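Local coordinates for protein integrase (Bovine immunodeficiency virus, PDB 3KKS) that probably inserts reverse-transcribed viral DNA into host chromosomal DNA, this part being its catalytic core domain, at residues 25-30 with 126-131. Sequence-based numbering, arbitrary orientation.
Sequences SGLVEA and SLNKKR
In the RNase H-like core of this integrase, the edge strand 28-33 of the mixed sheet is tied to the C-terminal end of helix 116-129 by one asparagine, Asn128, whose amide docks on the backbone N-H and C=O of Val28 on the outer edge of the strand. The side chain plays the part of a neighbouring strand: OD1 accepts from Val28 N at 2.9 Å, with an almost straight N-H...O angle of 174°, and ND2 donates to Val28 O at 2.7 Å. Val28 O receives ND2 in its own carbonyl plane, on a lone pair, whereas Val28 N sits tilted 23° from the carbonyl plane of Asn128. The CB of Asn128 already points toward the strand, and chi1 of -60° sets CG anti to its carbonyl carbon, beside the backbone N. The paired bonds fix the rotation of the buried amide and engage both its OD1 and its ND2. On the opposite edge of the strand, the backbone of Glu29 bonds with Ala20 of strand 15-22, continuing the sheet.

Leu27 crosses the Asn128 side chain at about a right angle, and its CD2 lies over one face of the amide, 3.1 Å from Asn128 ND2. Val28 turns its isopropyl group toward the helix, where CG2 meets Leu127 CD1 at 4.3 Å; Ala98 and Leu102 of helix 89-109 pack against Val28 and Leu127 respectively. Just before the strand, Ser25 OG accepts from Leu27 N in an ST turn. Past the helix end, the guanidinium of Arg131 lays one face over Leu127 CD2 and forms a salt bridge with Asp101. A water completes the junction, lying 3.0 Å from Gly26 O and 2.8 Å from Asn128 OD1, placed to donate to either.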
# COMPACT_ATOMS: atom_id res chain seq x y z
N SER A 25 1.27 -3.47 -10.68
CA SER A 25 1.35 -2.10 -11.16
C SER A 25 2.32 -1.21 -10.38
O SER A 25 2.77 -0.19 -10.89
CB SER A 25 -0.04 -1.46 -11.13
OG SER A 25 -0.48 -1.32 -9.79
N GLY A 26 2.64 -1.59 -9.15
CA GLY A 26 3.52 -0.75 -8.35
C GLY A 26 2.72 0.40 -7.74
O GLY A 26 3.29 1.27 -7.09
N LEU A 27 1.41 0.40 -7.96
CA LEU A 27 0.54 1.45 -7.43
C LEU A 27 0.67 1.45 -5.92
O LEU A 27 0.65 0.39 -5.28
CB LEU A 27 -0.92 1.19 -7.83
CG LEU A 27 -1.90 2.37 -7.83
CD1 LEU A 27 -3.29 1.88 -8.19
CD2 LEU A 27 -1.96 3.01 -6.47
N VAL A 28 0.79 2.63 -5.33
CA VAL A 28 0.92 2.73 -3.88
C VAL A 28 -0.30 3.33 -3.21
O VAL A 28 -0.89 4.28 -3.72
CB VAL A 28 2.14 3.59 -3.48
CG1 VAL A 28 2.31 3.57 -1.95
CG2 VAL A 28 3.39 3.08 -4.17
N GLU A 29 -0.66 2.75 -2.07
CA GLU A 29 -1.76 3.23 -1.25
C GLU A 29 -1.21 3.34 0.16
O GLU A 29 -0.49 2.46 0.62
CB GLU A 29 -2.92 2.25 -1.26
CG GLU A 29 -4.11 2.74 -2.03
CD GLU A 29 -4.44 4.20 -1.73
OE1 GLU A 29 -4.54 4.57 -0.54
OE2 GLU A 29 -4.61 4.97 -2.70
N ALA A 30 -1.54 4.43 0.85
CA ALA A 30 -1.03 4.63 2.20
C ALA A 30 -2.05 5.41 3.00
O ALA A 30 -2.91 6.08 2.44
CB ALA A 30 0.31 5.37 2.17
N SER A 126 1.67 11.77 -6.87
CA SER A 126 2.94 11.90 -7.58
C SER A 126 3.46 10.54 -8.02
O SER A 126 3.85 10.36 -9.18
CB SER A 126 3.97 12.57 -6.65
OG SER A 126 5.27 12.56 -7.21
N LEU A 127 3.49 9.59 -7.10
CA LEU A 127 3.98 8.25 -7.38
C LEU A 127 3.11 7.49 -8.36
O LEU A 127 3.61 6.81 -9.25
CB LEU A 127 4.06 7.43 -6.09
CG LEU A 127 5.04 7.92 -5.02
CD1 LEU A 127 4.96 7.02 -3.82
CD2 LEU A 127 6.45 7.94 -5.58
N ASN A 128 1.80 7.61 -8.20
CA ASN A 128 0.87 6.88 -9.03
C ASN A 128 0.44 7.50 -10.34
O ASN A 128 0.15 6.78 -11.30
CB ASN A 128 -0.38 6.56 -8.22
CG ASN A 128 -0.07 5.71 -7.01
OD1 ASN A 128 0.88 4.92 -7.03
ND2 ASN A 128 -0.88 5.83 -5.96
N LYS A 129 0.40 8.83 -10.39
CA LYS A 129 -0.07 9.52 -11.58
C LYS A 129 0.89 10.49 -12.25
O LYS A 129 0.59 10.97 -13.34
CB LYS A 129 -1.35 10.28 -11.23
CG LYS A 129 -2.46 9.43 -10.65
CD LYS A 129 -3.64 10.31 -10.27
CE LYS A 129 -4.90 9.50 -10.07
NZ LYS A 129 -6.04 10.40 -9.73
N LYS A 130 2.02 10.80 -11.63
CA LYS A 130 2.92 11.78 -12.24
C LYS A 130 4.28 11.29 -12.67
O LYS A 130 5.23 12.07 -12.77
CB LYS A 130 3.05 12.98 -11.30
CG LYS A 130 1.73 13.73 -11.13
CD LYS A 130 1.82 14.81 -10.08
CE LYS A 130 0.57 15.67 -10.10
NZ LYS A 130 0.52 16.62 -8.94
N ARG A 131 4.39 10.00 -12.94
CA ARG A 131 5.63 9.41 -13.40
C ARG A 131 5.25 8.26 -14.32
O ARG A 131 4.24 7.59 -14.11
CB ARG A 131 6.47 8.90 -12.22
CG ARG A 131 5.79 7.81 -11.43
CD ARG A 131 6.03 7.99 -9.96
NE ARG A 131 7.18 7.23 -9.47
CZ ARG A 131 7.10 6.04 -8.89
NH1 ARG A 131 5.93 5.44 -8.73
NH2 ARG A 131 8.20 5.45 -8.45
O HOH W 1 3.49 4.18 -7.73